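Local coordinates for fructooligosaccharide ABC transporter substrate-binding protein FusA (Streptococcus pneumoniae, PDB 5G5Y) that binds fructooligosaccharides, with a preference for longer chains, for import into the cell by the ABC transporter FusABC-MsmK, at residues K143-K148 / E165-G170; D171-G174 / D179-P182; S184-S187 / N191-F194; N253-K258 / Q262-Y267. One frame throughout, in Å; residues are numbered along the deposited sequence.

Contact 1. Residues K143-K148 / E165-G170; sequences KDWLKK and EAFKNG
W145 points the edge of its six-membered ring at one face of F167. The pair is T-shaped, with ring centroids 5.2 Å apart and planes at 80°. W145 CE3 makes the closest approach to the face. It stands 3.6 Å above the F167 ring plane, displaced toward the rim, so it lies close to F167 CG and CD2 rather than over the ring centre. W145 CB also touches F167 CE1, at 3.6 Å. F167 carries CG anti to its carbonyl carbon (chi1 -68°), which sends the ring out of its own helix and across to the other one. L146 fills in beyond the ring tip. Its CD2 methyl lies 4.0 Å from F167 CZ.

These three buried side chains make up the tight part. It is wholly apolar, and the backbones stay well apart, with 7.1 Å between W145 CA and F167 CA. The rest of the two segments is loose: D144, K148 and N169 are exposed and make no contact between the segments. K147 is modelled only as far as CB, consistent with a mobile end. The polar ends of K143 and D144 turn to other parts of the chain: K143 makes a salt bridge to D283, and D144 bonds to S281.

The contact joins the short helix 143-148, which follows strand 138-142 directly, to the last turn of helix 157-169. W145 also packs on P172 and E180 of the calcium loop, and both rings reach G265 in strand 264-269.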
# COMPACT_ATOMS: atom_id res chain seq x y z
N LYS A 143 24.69 -3.79 -10.58
CA LYS A 143 25.15 -4.09 -11.93
C LYS A 143 26.60 -3.64 -12.23
O LYS A 143 27.22 -4.25 -13.07
CB LYS A 143 24.22 -3.46 -13.00
CG LYS A 143 22.93 -4.23 -13.25
CD LYS A 143 22.34 -3.96 -14.64
CE LYS A 143 22.48 -2.50 -15.12
NZ LYS A 143 21.55 -2.13 -16.23
N ASP A 144 27.08 -2.58 -11.58
CA ASP A 144 28.49 -2.18 -11.63
C ASP A 144 29.38 -3.35 -11.18
O ASP A 144 30.31 -3.74 -11.89
CB ASP A 144 28.81 -1.00 -10.72
CG ASP A 144 28.27 0.33 -11.23
OD1 ASP A 144 27.80 0.43 -12.37
OD2 ASP A 144 28.34 1.29 -10.43
N TRP A 145 29.06 -3.92 -10.01
CA TRP A 145 29.82 -5.09 -9.48
C TRP A 145 29.78 -6.32 -10.39
O TRP A 145 30.80 -6.97 -10.62
CB TRP A 145 29.34 -5.46 -8.08
CG TRP A 145 29.56 -4.41 -7.05
CD1 TRP A 145 30.07 -3.15 -7.23
CD2 TRP A 145 29.25 -4.52 -5.67
NE1 TRP A 145 30.09 -2.49 -6.05
CE2 TRP A 145 29.60 -3.31 -5.07
CE3 TRP A 145 28.71 -5.54 -4.88
CZ2 TRP A 145 29.43 -3.07 -3.73
CZ3 TRP A 145 28.52 -5.30 -3.55
CH2 TRP A 145 28.89 -4.09 -2.98
N LEU A 146 28.61 -6.64 -10.94
CA LEU A 146 28.47 -7.75 -11.89
C LEU A 146 29.39 -7.58 -13.13
O LEU A 146 30.04 -8.54 -13.55
CB LEU A 146 27.04 -7.86 -12.39
CG LEU A 146 25.96 -8.47 -11.46
CD1 LEU A 146 24.62 -8.37 -12.18
CD2 LEU A 146 26.26 -9.91 -11.12
N LYS A 147 29.41 -6.37 -13.69
CA LYS A 147 30.28 -6.02 -14.84
C LYS A 147 31.77 -6.10 -14.49
O LYS A 147 32.53 -6.76 -15.17
CB LYS A 147 29.97 -4.60 -15.35
N LYS A 148 32.16 -5.42 -13.40
CA LYS A 148 33.53 -5.45 -12.92
C LYS A 148 34.05 -6.88 -12.73
O LYS A 148 35.16 -7.18 -13.16
CB LYS A 148 33.65 -4.69 -11.62
CG LYS A 148 35.08 -4.56 -11.08
CD LYS A 148 35.90 -3.54 -11.85
CE LYS A 148 37.22 -3.27 -11.13
NZ LYS A 148 38.18 -2.52 -12.00
N GLU A 165 28.86 -14.62 -3.27
CA GLU A 165 30.22 -15.02 -2.82
C GLU A 165 31.31 -14.25 -3.56
O GLU A 165 32.29 -13.82 -2.94
CB GLU A 165 30.41 -16.50 -3.00
CG GLU A 165 29.58 -17.25 -1.98
CD GLU A 165 29.74 -18.74 -2.06
OE1 GLU A 165 29.63 -19.29 -3.16
OE2 GLU A 165 29.92 -19.33 -0.98
N ALA A 166 31.10 -14.04 -4.85
CA ALA A 166 32.00 -13.18 -5.67
C ALA A 166 31.97 -11.72 -5.21
O ALA A 166 33.03 -11.08 -5.10
CB ALA A 166 31.66 -13.30 -7.15
N PHE A 167 30.79 -11.20 -4.89
CA PHE A 167 30.69 -9.88 -4.25
C PHE A 167 31.42 -9.84 -2.90
O PHE A 167 32.03 -8.84 -2.55
CB PHE A 167 29.23 -9.47 -3.97
CG PHE A 167 28.38 -9.19 -5.18
CD1 PHE A 167 28.92 -9.04 -6.48
CD2 PHE A 167 27.02 -8.99 -5.01
CE1 PHE A 167 28.10 -8.75 -7.55
CE2 PHE A 167 26.19 -8.70 -6.09
CZ PHE A 167 26.73 -8.56 -7.36
N LYS A 168 31.29 -10.91 -2.12
CA LYS A 168 31.93 -10.94 -0.79
C LYS A 168 33.45 -10.89 -0.91
O LYS A 168 34.08 -10.12 -0.21
CB LYS A 168 31.50 -12.20 -0.01
CG LYS A 168 31.86 -12.20 1.48
CD LYS A 168 31.69 -13.61 2.05
CE LYS A 168 32.50 -13.85 3.29
NZ LYS A 168 31.99 -13.02 4.41
N ASN A 169 34.01 -11.74 -1.77
CA ASN A 169 35.45 -12.02 -1.81
C ASN A 169 36.19 -11.32 -2.95
O ASN A 169 37.41 -11.31 -2.96
CB ASN A 169 35.68 -13.52 -2.01
CG ASN A 169 35.00 -14.36 -0.94
OD1 ASN A 169 34.98 -14.00 0.23
ND2 ASN A 169 34.42 -15.50 -1.34
N GLY A 170 35.46 -10.80 -3.93
CA GLY A 170 36.08 -10.31 -5.18
C GLY A 170 36.44 -8.84 -5.21
O GLY A 170 36.93 -8.36 -6.22

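Contact 2. Residues D171-G174 / D179-P182; sequences DPNG and DEIP. With CA (calcium ion), chain C.
D171, N173, D179 and E180 bind one calcium ion between the two segments. D171 OD1 and D179 OD1 make the shortest bonds, each 2.1 Å from the calcium. N173 OD1 lies farther from it, at 2.5 Å. E180 is bidentate, and its OE1 is 2.6 Å from the ion. N175 OD1 and the backbone O of E177 complete a seven-fold shell. The spacing of the ligands at D171, N173, N175 and E177 resembles the start of an EF-hand loop.

Hydrogen bonds fix the ligands in turn. N173 N gives a nearly straight bond to E180 OE2 (3.0 Å, 166°), so this oxygen serves both the metal and the backbone. N173 ND2 donates to the syn side of D179 OD2 at 2.9 Å, and this oxygen lies in the plane of the amide. D171 OD2, turned from the metal, accepts from G176 N. A water links D171 N to E180 OE1.

Packing comes last. The E180 chain bends at chi2 (84°), which brings its carboxylate up against the CD edge of P172. P172 CD is 3.3 Å from E180 OE2. Helix 143-148 adds a touch on N173 through W145.

Three carboxylates converge here, and D171 OD1 comes within 3.2 Å of E180 OE2. Such crowding would probably be costly without the cation. Calcium binding is essential for fructooligosaccharide translocation by the transporter, and this site is possibly the one concerned.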
# COMPACT_ATOMS: atom_id res chain seq x y z
N ASP A 171 36.15 -8.10 -4.15
CA ASP A 171 36.38 -6.67 -4.09
C ASP A 171 35.94 -5.93 -5.39
O ASP A 171 36.75 -5.27 -6.04
CB ASP A 171 37.86 -6.39 -3.73
CG ASP A 171 38.15 -4.90 -3.54
OD1 ASP A 171 37.30 -4.19 -2.93
OD2 ASP A 171 39.25 -4.45 -3.98
N PRO A 172 34.64 -6.03 -5.75
CA PRO A 172 34.19 -5.37 -6.98
C PRO A 172 34.31 -3.84 -6.99
O PRO A 172 34.46 -3.25 -8.06
CB PRO A 172 32.72 -5.81 -7.12
CG PRO A 172 32.31 -6.20 -5.74
CD PRO A 172 33.56 -6.86 -5.17
N ASN A 173 34.25 -3.18 -5.84
CA ASN A 173 34.46 -1.72 -5.84
C ASN A 173 35.96 -1.31 -5.87
O ASN A 173 36.26 -0.13 -5.80
CB ASN A 173 33.68 -1.03 -4.72
CG ASN A 173 34.28 -1.23 -3.34
OD1 ASN A 173 35.36 -1.81 -3.19
ND2 ASN A 173 33.58 -0.75 -2.33
N GLY A 174 36.87 -2.29 -5.92
CA GLY A 174 38.27 -2.05 -6.24
C GLY A 174 39.10 -1.31 -5.20
O GLY A 174 40.20 -0.84 -5.53
N ASP A 179 34.70 -4.63 2.20
CA ASP A 179 33.64 -3.72 2.64
C ASP A 179 32.27 -4.02 1.99
O ASP A 179 31.24 -3.55 2.45
CB ASP A 179 34.06 -2.26 2.37
CG ASP A 179 34.24 -1.94 0.89
OD1 ASP A 179 34.78 -2.74 0.07
OD2 ASP A 179 33.90 -0.80 0.52
N GLU A 180 32.28 -4.83 0.94
CA GLU A 180 31.05 -5.20 0.21
C GLU A 180 30.11 -5.99 1.16
O GLU A 180 30.55 -6.94 1.84
CB GLU A 180 31.39 -6.02 -1.04
CG GLU A 180 32.00 -5.25 -2.21
CD GLU A 180 33.52 -5.03 -2.15
OE1 GLU A 180 34.17 -5.48 -1.18
OE2 GLU A 180 34.09 -4.41 -3.10
N ILE A 181 28.86 -5.55 1.23
CA ILE A 181 27.81 -6.24 1.98
C ILE A 181 27.00 -6.95 0.91
O ILE A 181 26.26 -6.30 0.19
CB ILE A 181 26.94 -5.26 2.78
CG1 ILE A 181 27.80 -4.42 3.73
CG2 ILE A 181 25.86 -6.03 3.57
CD1 ILE A 181 27.06 -3.32 4.46
N PRO A 182 27.17 -8.27 0.76
CA PRO A 182 26.52 -8.91 -0.38
C PRO A 182 25.00 -8.81 -0.42
O PRO A 182 24.44 -8.57 -1.50
CB PRO A 182 26.97 -10.37 -0.25
CG PRO A 182 28.32 -10.24 0.46
CD PRO A 182 28.07 -9.21 1.47
CA CA C . 35.91 -3.55 -1.53
O HOH W 1 35.25 -7.96 -1.49

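Contact 3. Residues S184-S187 / N191-F194; sequences SFIS and NEDF
F185 and F194 form a T-shaped pair inside the irregular loop that follows strand 181-183 in this solute-binding protein. The edge of F194 points at the face of F185, with centroids 4.7 Å apart and planes at 76°. F194 CD2 stands 3.4 Å above the F185 plane, over the ring centre. The two side chains run side by side in the same direction. Both have CG between the backbone N and the carbonyl carbon (chi1 51° in F185), and this shared first torsion lets the rings run out together. F268 touches both rings.

I186 and E192 lie alongside each other in the same way, with I186 CB 3.7 Å from E192 CB. The carboxylate of E192 then bends away and bonds to T269. D193 OD1 approaches S187 CA, but its polar partners are R450 and G188 N, while D193 OD2 pairs with K195. N191, just before E192, binds substrate. The I186-E192 side of the contact therefore lies near the substrate site, while F194 packs on helix 429-455.

One direct hydrogen bond joins the backbones, from I186 N to E192 O at 2.8 Å. The donor sits well above the carbonyl plane. A water makes a second link: it donates to I186 O at 2.9 Å and accepts from E192 N at 3.2 Å.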
# COMPACT_ATOMS: atom_id res chain seq x y z
N SER A 184 21.43 -7.51 1.91
CA SER A 184 20.89 -6.78 3.04
C SER A 184 19.39 -6.56 2.91
O SER A 184 18.84 -6.68 1.82
CB SER A 184 21.58 -5.42 3.21
OG SER A 184 21.34 -4.94 4.51
N PHE A 185 18.77 -6.28 4.04
CA PHE A 185 17.35 -6.08 4.16
C PHE A 185 17.10 -5.52 5.51
O PHE A 185 18.01 -5.48 6.38
CB PHE A 185 16.62 -7.42 3.98
CG PHE A 185 17.16 -8.53 4.87
CD1 PHE A 185 16.73 -8.68 6.19
CD2 PHE A 185 18.11 -9.40 4.38
CE1 PHE A 185 17.24 -9.71 7.00
CE2 PHE A 185 18.62 -10.44 5.18
CZ PHE A 185 18.18 -10.59 6.49
N ILE A 186 15.89 -5.01 5.69
CA ILE A 186 15.34 -4.68 7.01
C ILE A 186 14.28 -5.73 7.28
O ILE A 186 13.22 -5.75 6.65
CB ILE A 186 14.76 -3.26 7.12
CG1 ILE A 186 15.81 -2.21 6.70
CG2 ILE A 186 14.28 -2.98 8.54
CD1 ILE A 186 15.30 -0.80 6.74
N SER A 187 14.55 -6.58 8.24
CA SER A 187 13.67 -7.72 8.54
C SER A 187 12.29 -7.38 9.12
O SER A 187 12.13 -6.55 10.02
CB SER A 187 14.38 -8.71 9.47
OG SER A 187 13.57 -9.88 9.69
N ASN A 191 8.68 -2.82 3.02
CA ASN A 191 9.29 -2.76 1.69
C ASN A 191 10.74 -3.22 1.57
O ASN A 191 11.23 -3.41 0.46
CB ASN A 191 9.16 -1.34 1.15
CG ASN A 191 7.71 -0.86 1.09
OD1 ASN A 191 6.77 -1.66 1.08
ND2 ASN A 191 7.53 0.46 1.07
N GLU A 192 11.41 -3.39 2.70
CA GLU A 192 12.82 -3.70 2.78
C GLU A 192 13.09 -5.13 3.25
O GLU A 192 14.23 -5.51 3.44
CB GLU A 192 13.54 -2.66 3.66
CG GLU A 192 13.64 -1.27 3.03
CD GLU A 192 12.35 -0.51 2.93
OE1 GLU A 192 11.62 -0.43 3.93
OE2 GLU A 192 12.02 0.01 1.87
N ASP A 193 12.06 -5.94 3.39
CA ASP A 193 12.22 -7.33 3.79
C ASP A 193 12.58 -8.23 2.60
O ASP A 193 12.25 -7.90 1.47
CB ASP A 193 10.92 -7.84 4.43
CG ASP A 193 11.09 -9.19 5.08
OD1 ASP A 193 12.06 -9.31 5.88
OD2 ASP A 193 10.37 -10.18 4.76
N PHE A 194 13.17 -9.41 2.87
CA PHE A 194 13.59 -10.35 1.86
C PHE A 194 12.51 -11.31 1.35
O PHE A 194 12.80 -12.11 0.46
CB PHE A 194 14.83 -11.20 2.34
CG PHE A 194 14.59 -11.99 3.60
CD1 PHE A 194 13.84 -13.16 3.58
CD2 PHE A 194 15.06 -11.54 4.82
CE1 PHE A 194 13.59 -13.86 4.76
CE2 PHE A 194 14.81 -12.24 5.99
CZ PHE A 194 14.09 -13.41 5.95
O HOH W 2 11.06 -4.04 5.85

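Contact 4. Residues N253-K258 / Q262-Y267; sequences NSYIAK and QKFGVY
K258 O accepts a hydrogen bond from K263 N, 3.2 Å long with an N-H...O angle of 164°. This bond belongs to the Schellman motif that ends helix 252-260. Q262 has positive phi and is the C-prime residue. The chain then reverses into strand 264-269, and the K263 stem passes close to the same carbonyl.

F264 turns its side chain toward the helix. Its face meets the K258 backbone, and its CZ is 3.8 Å from K258 CB. K258 continues past the ring, and its NZ makes salt bridges to E246 and D244. Y255 meets F264 from another direction. F264 CE2 stands 3.9 Å above the Y255 ring, offset toward its rim, and the rings meet obliquely, planes 44° apart. Y255 CD1 and F264 CZ are 3.7 Å apart.

The Y255 side chain leaves the helix with CG anti to the backbone N (chi1 -169°), which swings the ring toward the strand, and its hydroxyl end reaches Y267. This hydroxyl bonds to the backbone O of F268. Y255 OH also lies in the plane of the Y267 ring, at its edge, 3.6 Å from Y267 CD2.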
# COMPACT_ATOMS: atom_id res chain seq x y z
N ASN A 253 17.25 4.59 8.68
CA ASN A 253 18.35 5.57 8.59
C ASN A 253 19.71 4.93 8.36
O ASN A 253 20.45 5.36 7.49
CB ASN A 253 18.36 6.49 9.83
CG ASN A 253 17.26 7.55 9.77
OD1 ASN A 253 16.87 8.00 8.70
ND2 ASN A 253 16.77 7.96 10.92
N SER A 254 20.01 3.86 9.08
CA SER A 254 21.28 3.17 8.86
C SER A 254 21.38 2.46 7.49
O SER A 254 22.42 2.48 6.82
CB SER A 254 21.54 2.15 9.98
OG SER A 254 22.60 1.30 9.57
N TYR A 255 20.27 1.83 7.10
CA TYR A 255 20.17 1.08 5.83
C TYR A 255 20.43 1.99 4.65
O TYR A 255 21.23 1.68 3.77
CB TYR A 255 18.74 0.53 5.73
CG TYR A 255 18.41 -0.46 4.66
CD1 TYR A 255 18.92 -1.76 4.71
CD2 TYR A 255 17.46 -0.17 3.68
CE1 TYR A 255 18.54 -2.72 3.77
CE2 TYR A 255 17.07 -1.12 2.74
CZ TYR A 255 17.60 -2.40 2.80
OH TYR A 255 17.25 -3.36 1.90
N ILE A 256 19.76 3.13 4.63
CA ILE A 256 19.99 4.09 3.53
C ILE A 256 21.36 4.80 3.58
O ILE A 256 21.86 5.22 2.55
CB ILE A 256 18.83 5.08 3.36
CG1 ILE A 256 18.76 6.10 4.48
CG2 ILE A 256 17.50 4.32 3.24
CD1 ILE A 256 17.73 7.18 4.23
N ALA A 257 21.98 4.92 4.76
CA ALA A 257 23.37 5.43 4.82
C ALA A 257 24.33 4.50 4.10
O ALA A 257 25.16 4.93 3.29
CB ALA A 257 23.81 5.62 6.28
N LYS A 258 24.19 3.20 4.37
CA LYS A 258 24.97 2.20 3.67
C LYS A 258 24.60 2.10 2.21
O LYS A 258 25.47 1.93 1.36
CB LYS A 258 24.82 0.83 4.33
CG LYS A 258 25.49 0.75 5.67
CD LYS A 258 25.31 -0.62 6.30
CE LYS A 258 23.93 -0.78 6.92
NZ LYS A 258 23.92 -2.09 7.63
N GLN A 262 26.65 2.87 -1.55
CA GLN A 262 26.68 1.74 -2.48
C GLN A 262 27.44 0.53 -1.94
O GLN A 262 28.24 -0.09 -2.64
CB GLN A 262 27.20 2.19 -3.85
CG GLN A 262 26.43 3.41 -4.40
CD GLN A 262 26.49 3.58 -5.90
OE1 GLN A 262 27.11 2.80 -6.61
NE2 GLN A 262 25.83 4.63 -6.40
N LYS A 263 27.16 0.19 -0.70
CA LYS A 263 27.81 -0.96 -0.04
C LYS A 263 27.09 -2.30 -0.28
O LYS A 263 27.64 -3.38 0.01
CB LYS A 263 27.94 -0.69 1.45
CG LYS A 263 28.90 0.46 1.80
CD LYS A 263 30.36 0.03 1.62
CE LYS A 263 31.36 1.19 1.76
NZ LYS A 263 31.10 2.00 2.98
N PHE A 264 25.88 -2.23 -0.85
CA PHE A 264 25.03 -3.40 -0.97
C PHE A 264 25.22 -4.10 -2.31
O PHE A 264 25.34 -3.44 -3.36
CB PHE A 264 23.56 -3.02 -0.83
CG PHE A 264 23.14 -2.50 0.52
CD1 PHE A 264 23.70 -2.96 1.71
CD2 PHE A 264 22.08 -1.60 0.59
CE1 PHE A 264 23.22 -2.52 2.91
CE2 PHE A 264 21.61 -1.15 1.80
CZ PHE A 264 22.18 -1.60 2.97
N GLY A 265 25.28 -5.43 -2.28
CA GLY A 265 25.26 -6.22 -3.49
C GLY A 265 23.83 -6.41 -4.00
O GLY A 265 23.52 -6.11 -5.16
N VAL A 266 22.99 -6.97 -3.13
CA VAL A 266 21.57 -7.20 -3.39
C VAL A 266 20.87 -6.65 -2.18
O VAL A 266 21.29 -6.91 -1.05
CB VAL A 266 21.24 -8.70 -3.59
CG1 VAL A 266 19.72 -8.95 -3.63
CG2 VAL A 266 21.92 -9.24 -4.85
N TYR A 267 19.83 -5.84 -2.38
CA TYR A 267 19.04 -5.34 -1.27
C TYR A 267 17.58 -5.17 -1.71
O TYR A 267 17.27 -5.33 -2.88
CB TYR A 267 19.60 -4.01 -0.69
CG TYR A 267 19.32 -2.79 -1.54
CD1 TYR A 267 20.04 -2.54 -2.71
CD2 TYR A 267 18.28 -1.95 -1.22
CE1 TYR A 267 19.76 -1.41 -3.50
CE2 TYR A 267 17.98 -0.83 -2.00
CZ TYR A 267 18.70 -0.56 -3.13
OH TYR A 267 18.34 0.56 -3.86

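Overall arrangement
Contact 1 is a buried apolar core. Contacts 2, 3 and 4 are each partly buried, and their polar links differ. Contact 2 is ionic, built on a metal. Contact 3 uses one backbone bond and a water, and contact 4 a helix-ending bond. Contacts 2 and 4 hold neighbouring strands of one sheet, 181-183 and 264-269, joined by I181 N to K263 O and P182 O to V266 N. W145 of contact 1 packs on both. Contact 3 follows contact 2 in the chain and meets contact 4, where E192 touches Y255. The centres of contacts 1 and 2 lie about 33 Å from the chain centre, that of contact 3 about 16 Å.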